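Local structure of iron-regulated outer membrane protein (Neisseria meningitidis, 4B7O) at residues Gln560-Ala565 and Gly585-His590; Arg615-His620 and Ile668-Gln673. The protein transports iron across the bacterial outer membrane as a TonB-dependent transporter, and may take up siderophores as other members of its family do. All coordinates share one frame; numbering follows the deposited sequence.

Contact 1 of 2, residues Gln560-Ala565 and Gly585-His590; sequences QTIKDA and GYIKNH
Ile562 O lies oblique to the Tyr586 ring, and Tyr586 CB, at the foot of the side chain, is 3.0 Å from Ile562 O, while CG lies between the backbone N and the carbonyl carbon (chi1 60°). This lifts the ring off the 560-565 strand, and it stacks with Tyr617. On the sheet's other face the amide of Asn589 is held at both ends, OD1 by the backbone N of Lys613 and ND2 by the backbone O of Arg110 in the plug region, so asparagine suits a buried place facing the plug. Between these flat groups two antiparallel strands of the TonB-dependent barrel join by backbone bonds. Ile587 N donates to Ile562 O at 2.6 Å; Asn589 N meets Gln560 O at 2.8 Å. On the Asn589 face the branched isoleucines stand side by side, Ile562 CB to Ile587 CB 3.8 Å, and Ile587 CD1 continues to Ala565 CB at 3.5 Å, where a small methyl fits closely. On the opposite face, Lys588 bends at its last torsion (chi4 -68°), bringing NZ to Thr561 OG1 as donor at 3.1 Å, with the threonine methyl CG2 close beside. Asp564 turns the corner with positive phi. Gly585 takes extended backbone angles readily open to glycine, and its O accepts a hydrogen bond from Ala565 N. Outward from the pair, strand 535-547 borders 560-565 through backbone hydrogen bonds of Thr561 with Arg538 and of Lys563 with Arg536, and strand 603-618 borders 585-590.

Contact 2 of 2, residues Arg615-His620 and Ile668-Gln673; sequences RFYDTH and ILVAGQ
Ile668 CD1 lies over one face of the Phe616 ring, 3.9 Å from its centroid and offset toward the rim, a CH-pi contact at the buried heart of this joint. Here the end of a barrel strand of the TonB-dependent transporter, 615-618, is bridged by the loop that follows strand 652-665, probably on the extracellular side, where barrels of this family carry their long loops. Ile668 holds CG1 between its backbone N and carbonyl carbon (chi1 61°), and its chain extends from there alongside the phenylalanine. Leu669 CD2 adds a methyl against Phe616 CB at 3.6 Å. A second CH-pi contact forms on Tyr617, with Val670 CG2 seated over the ring centre at 3.5 Å from the centroid; the flat ring offers a broad surface to a compact branched residue. The same methyl meets Arg615 CB at 3.8 Å, the two side chains crossing at about a right angle, so one methyl touches both residues. Between the two rings, at the backbone, a single bridge joins Phe616 and Leu669: Phe616 N donates to Ile668 O at 2.7 Å, and Phe616 O accepts Val670 N at 2.9 Å in a nearly straight bond (165°). From Leu669 to Gly672 the loop makes a type I turn, and the backbone angles of Gly672 would press a side chain against the preceding carbonyl. At the polar edge Asp618 uses OD1 for the backbone N of Leu625, and its OD2 lies tightly against Ala671 CB, 3.0 Å away.

Contacts 1 and 2 are consecutive steps around the barrel wall, with centres about 10 Å apart. Strands 578-600 and 603-618 follow each other in the chain and are neighbours in the wall, so 585-590 bonds to 560-565 along one edge and to 615-620 along the other. Probable backbone hydrogen bonds join the contacts, Tyr586 O to Tyr617 N and Lys588 O to Arg615 N, each 2.9 Å. The apolar groups of the two contacts also meet, Ile587 CD1 packing 3.5 Å from Phe616 CE2. Contact 1 also faces the plug, whereas contact 2 joins loop 668-673 to the other edge of 615-618 through a single bridge.

Contact 1 of 2, residues Gln560-Ala565 and Gly585-His590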
loop_
_atom_site.group_PDB
_atom_site.type_symbol
_atom_site.label_atom_id
_atom_site.label_comp_id
_atom_site.label_asym_id
_atom_site.label_seq_id
_atom_site.Cartn_x
_atom_site.Cartn_y
_atom_site.Cartn_z
ATOM N N GLN A 560 -1.254 6.910 -18.919
ATOM C CA GLN A 560 -1.890 5.658 -18.690
ATOM C C GLN A 560 -3.312 5.693 -19.047
ATOM O O GLN A 560 -4.000 6.661 -18.802
ATOM C CB GLN A 560 -1.690 5.204 -17.275
ATOM C CG GLN A 560 -1.675 3.670 -17.173
ATOM C CD GLN A 560 -2.120 3.303 -15.811
ATOM O OE1 GLN A 560 -1.659 2.332 -15.220
ATOM N NE2 GLN A 560 -2.996 4.159 -15.250
ATOM N N THR A 561 -3.730 4.629 -19.701
ATOM C CA THR A 561 -5.123 4.396 -20.010
ATOM C C THR A 561 -5.580 3.088 -19.363
ATOM O O THR A 561 -4.912 2.033 -19.476
ATOM C CB THR A 561 -5.323 4.281 -21.530
ATOM O OG1 THR A 561 -4.680 5.383 -22.122
ATOM C CG2 THR A 561 -6.838 4.368 -21.910
ATOM N N ILE A 562 -6.717 3.155 -18.697
ATOM C CA ILE A 562 -7.314 1.922 -18.170
ATOM C C ILE A 562 -8.696 1.766 -18.772
ATOM O O ILE A 562 -9.592 2.629 -18.609
ATOM C CB ILE A 562 -7.313 1.871 -16.647
ATOM C CG1 ILE A 562 -5.882 1.994 -16.153
ATOM C CG2 ILE A 562 -7.729 0.495 -16.161
ATOM C CD1 ILE A 562 -5.757 2.344 -14.672
ATOM N N LYS A 563 -8.842 0.701 -19.530
ATOM C CA LYS A 563 -10.144 0.357 -20.123
ATOM C C LYS A 563 -10.913 -0.616 -19.222
ATOM O O LYS A 563 -10.321 -1.440 -18.490
ATOM C CB LYS A 563 -9.977 -0.280 -21.509
ATOM C CG LYS A 563 -9.159 0.555 -22.475
ATOM C CD LYS A 563 -9.895 0.765 -23.802
ATOM C CE LYS A 563 -8.989 1.430 -24.834
ATOM N NZ LYS A 563 -7.911 0.475 -25.281
ATOM N N ASP A 564 -12.230 -0.519 -19.309
ATOM C CA ASP A 564 -13.124 -1.347 -18.552
ATOM C C ASP A 564 -12.996 -1.188 -17.035
ATOM O O ASP A 564 -12.992 -2.162 -16.316
ATOM C CB ASP A 564 -12.915 -2.792 -18.956
ATOM C CG ASP A 564 -13.445 -3.097 -20.360
ATOM O OD1 ASP A 564 -14.372 -2.372 -20.845
ATOM O OD2 ASP A 564 -12.921 -4.085 -20.951
ATOM N N ALA A 565 -12.874 0.039 -16.558
ATOM C CA ALA A 565 -12.791 0.278 -15.109
ATOM C C ALA A 565 -14.066 -0.189 -14.438
ATOM O O ALA A 565 -15.157 -0.029 -15.001
ATOM C CB ALA A 565 -12.600 1.757 -14.852
ATOM N N GLY A 585 -16.612 2.170 -17.426
ATOM C CA GLY A 585 -15.910 3.275 -18.142
ATOM C C GLY A 585 -14.416 3.079 -18.275
ATOM O O GLY A 585 -13.893 1.958 -18.253
ATOM N N TYR A 586 -13.700 4.162 -18.442
ATOM C CA TYR A 586 -12.231 4.019 -18.559
ATOM C C TYR A 586 -11.443 5.090 -17.735
ATOM O O TYR A 586 -11.963 6.128 -17.387
ATOM C CB TYR A 586 -11.837 3.984 -20.047
ATOM C CG TYR A 586 -12.243 5.221 -20.779
ATOM C CD1 TYR A 586 -11.412 6.309 -20.801
ATOM C CD2 TYR A 586 -13.460 5.310 -21.461
ATOM C CE1 TYR A 586 -11.756 7.493 -21.451
ATOM C CE2 TYR A 586 -13.828 6.487 -22.107
ATOM C CZ TYR A 586 -12.946 7.571 -22.085
ATOM O OH TYR A 586 -13.218 8.750 -22.686
ATOM N N ILE A 587 -10.196 4.832 -17.441
ATOM C CA ILE A 587 -9.403 5.766 -16.645
ATOM C C ILE A 587 -8.211 6.272 -17.500
ATOM O O ILE A 587 -7.557 5.501 -18.179
ATOM C CB ILE A 587 -8.904 5.058 -15.345
ATOM C CG1 ILE A 587 -10.064 4.687 -14.410
ATOM C CG2 ILE A 587 -7.948 5.910 -14.544
ATOM C CD1 ILE A 587 -9.814 3.408 -13.613
ATOM N N LYS A 588 -7.980 7.577 -17.493
ATOM C CA LYS A 588 -6.719 8.161 -17.987
ATOM C C LYS A 588 -5.942 8.873 -16.914
ATOM O O LYS A 588 -6.507 9.531 -16.037
ATOM C CB LYS A 588 -6.966 9.081 -19.166
ATOM C CG LYS A 588 -7.035 8.257 -20.451
ATOM C CD LYS A 588 -7.526 9.058 -21.616
ATOM C CE LYS A 588 -7.802 8.137 -22.788
ATOM N NZ LYS A 588 -6.511 7.588 -23.284
ATOM N N ASN A 589 -4.632 8.708 -16.963
ATOM C CA ASN A 589 -3.759 9.432 -16.063
ATOM C C ASN A 589 -2.439 9.815 -16.719
ATOM O O ASN A 589 -1.872 9.019 -17.460
ATOM C CB ASN A 589 -3.470 8.562 -14.870
ATOM C CG ASN A 589 -2.897 9.346 -13.698
ATOM O OD1 ASN A 589 -3.040 10.569 -13.619
ATOM N ND2 ASN A 589 -2.241 8.641 -12.785
ATOM N N HIS A 590 -1.912 10.991 -16.420
ATOM C CA HIS A 590 -0.584 11.335 -16.919
ATOM C C HIS A 590 0.110 12.261 -16.003
ATOM O O HIS A 590 -0.486 12.808 -15.101
ATOM C CB HIS A 590 -0.696 11.941 -18.291
ATOM C CG HIS A 590 -1.418 13.274 -18.339
ATOM N ND1 HIS A 590 -0.773 14.456 -18.167
ATOM C CD2 HIS A 590 -2.731 13.596 -18.725
ATOM C CE1 HIS A 590 -1.642 15.487 -18.371
ATOM N NE2 HIS A 590 -2.843 14.954 -18.698
#

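Contact 2 of 2, residues Arg615-His620 and Ile668-Gln673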
loop_
_atom_site.group_PDB
_atom_site.type_symbol
_atom_site.label_atom_id
_atom_site.label_comp_id
_atom_site.label_asym_id
_atom_site.label_seq_id
_atom_site.Cartn_x
_atom_site.Cartn_y
_atom_site.Cartn_z
ATOM N N ARG A 615 -8.138 10.798 -14.053
ATOM C CA ARG A 615 -9.437 11.215 -14.579
ATOM C C ARG A 615 -10.240 9.980 -14.903
ATOM O O ARG A 615 -9.738 9.088 -15.579
ATOM C CB ARG A 615 -9.252 12.093 -15.804
ATOM C CG ARG A 615 -8.939 13.506 -15.407
ATOM C CD ARG A 615 -9.779 13.992 -14.229
ATOM N NE ARG A 615 -9.476 15.400 -13.976
ATOM C CZ ARG A 615 -8.474 15.848 -13.202
ATOM N NH1 ARG A 615 -7.696 15.002 -12.564
ATOM N NH2 ARG A 615 -8.249 17.148 -13.067
ATOM N N PHE A 616 -11.455 9.895 -14.357
ATOM C CA PHE A 616 -12.309 8.685 -14.496
ATOM C C PHE A 616 -13.485 9.018 -15.410
ATOM O O PHE A 616 -14.238 9.946 -15.098
ATOM C CB PHE A 616 -12.799 8.254 -13.118
ATOM C CG PHE A 616 -11.762 7.544 -12.296
ATOM C CD1 PHE A 616 -10.571 8.180 -11.923
ATOM C CD2 PHE A 616 -11.997 6.243 -11.843
ATOM C CE1 PHE A 616 -9.608 7.523 -11.173
ATOM C CE2 PHE A 616 -11.037 5.561 -11.082
ATOM C CZ PHE A 616 -9.840 6.207 -10.748
ATOM N N TYR A 617 -13.602 8.318 -16.545
ATOM C CA TYR A 617 -14.634 8.646 -17.574
ATOM C C TYR A 617 -15.743 7.629 -17.587
ATOM O O TYR A 617 -15.475 6.414 -17.718
ATOM C CB TYR A 617 -14.046 8.621 -18.979
ATOM C CG TYR A 617 -13.051 9.684 -19.236
ATOM C CD1 TYR A 617 -11.727 9.540 -18.791
ATOM C CD2 TYR A 617 -13.409 10.839 -19.903
ATOM C CE1 TYR A 617 -10.795 10.525 -19.014
ATOM C CE2 TYR A 617 -12.478 11.843 -20.140
ATOM C CZ TYR A 617 -11.173 11.670 -19.697
ATOM O OH TYR A 617 -10.218 12.611 -19.894
ATOM N N ASP A 618 -16.975 8.118 -17.501
ATOM C CA ASP A 618 -18.154 7.260 -17.300
ATOM C C ASP A 618 -18.664 6.854 -18.653
ATOM O O ASP A 618 -19.041 7.714 -19.449
ATOM C CB ASP A 618 -19.267 8.074 -16.611
ATOM C CG ASP A 618 -19.054 8.252 -15.099
ATOM O OD1 ASP A 618 -19.257 7.281 -14.323
ATOM O OD2 ASP A 618 -18.719 9.381 -14.684
ATOM N N THR A 619 -18.708 5.573 -18.958
ATOM C CA THR A 619 -19.383 5.227 -20.223
ATOM C C THR A 619 -20.676 4.467 -20.031
ATOM O O THR A 619 -21.099 3.743 -20.935
ATOM C CB THR A 619 -18.514 4.349 -21.125
ATOM O OG1 THR A 619 -18.182 3.132 -20.425
ATOM C CG2 THR A 619 -17.260 5.109 -21.587
ATOM N N HIS A 620 -21.292 4.602 -18.858
ATOM C CA HIS A 620 -22.479 3.806 -18.515
ATOM C C HIS A 620 -23.598 4.720 -18.117
ATOM O O HIS A 620 -23.419 5.618 -17.275
ATOM C CB HIS A 620 -22.133 2.788 -17.434
ATOM C CG HIS A 620 -23.272 1.858 -17.031
ATOM N ND1 HIS A 620 -24.443 2.312 -16.484
ATOM C CD2 HIS A 620 -23.352 0.443 -17.026
ATOM C CE1 HIS A 620 -25.241 1.245 -16.191
ATOM N NE2 HIS A 620 -24.564 0.105 -16.510
ATOM N N ILE A 668 -11.746 13.448 -9.226
ATOM C CA ILE A 668 -11.216 12.485 -10.183
ATOM C C ILE A 668 -12.243 12.148 -11.315
ATOM O O ILE A 668 -11.844 11.680 -12.391
ATOM C CB ILE A 668 -10.721 11.208 -9.490
ATOM C CG1 ILE A 668 -11.872 10.522 -8.757
ATOM C CG2 ILE A 668 -9.598 11.524 -8.529
ATOM C CD1 ILE A 668 -11.607 9.055 -8.418
ATOM N N LEU A 669 -13.550 12.357 -11.067
ATOM C CA LEU A 669 -14.580 12.036 -12.055
ATOM C C LEU A 669 -14.734 13.149 -13.090
ATOM O O LEU A 669 -15.059 14.295 -12.777
ATOM C CB LEU A 669 -15.950 11.718 -11.409
ATOM C CG LEU A 669 -15.994 10.511 -10.454
ATOM C CD1 LEU A 669 -17.287 10.437 -9.648
ATOM C CD2 LEU A 669 -15.757 9.230 -11.228
ATOM N N VAL A 670 -14.532 12.777 -14.342
ATOM C CA VAL A 670 -14.679 13.694 -15.435
ATOM C C VAL A 670 -16.126 14.206 -15.464
ATOM O O VAL A 670 -16.365 15.404 -15.693
ATOM C CB VAL A 670 -14.316 12.993 -16.749
ATOM C CG1 VAL A 670 -14.845 13.775 -17.960
ATOM C CG2 VAL A 670 -12.816 12.823 -16.804
ATOM N N ALA A 671 -17.066 13.284 -15.238
ATOM C CA ALA A 671 -18.504 13.597 -15.122
ATOM C C ALA A 671 -18.870 14.502 -13.887
ATOM O O ALA A 671 -19.942 15.109 -13.857
ATOM C CB ALA A 671 -19.320 12.296 -15.133
ATOM N N GLY A 672 -17.967 14.610 -12.901
ATOM C CA GLY A 672 -18.180 15.427 -11.679
ATOM C C GLY A 672 -18.609 14.556 -10.496
ATOM O O GLY A 672 -19.167 13.475 -10.660
ATOM N N GLN A 673 -18.335 14.988 -9.282
ATOM C CA GLN A 673 -18.763 14.184 -8.141
ATOM C C GLN A 673 -19.917 14.857 -7.372
ATOM O O GLN A 673 -20.025 16.081 -7.347
ATOM C CB GLN A 673 -17.566 13.781 -7.257
ATOM C CG GLN A 673 -17.311 14.646 -6.050
ATOM C CD GLN A 673 -15.932 14.432 -5.461
ATOM O OE1 GLN A 673 -15.029 13.957 -6.141
ATOM N NE2 GLN A 673 -15.742 14.838 -4.207
#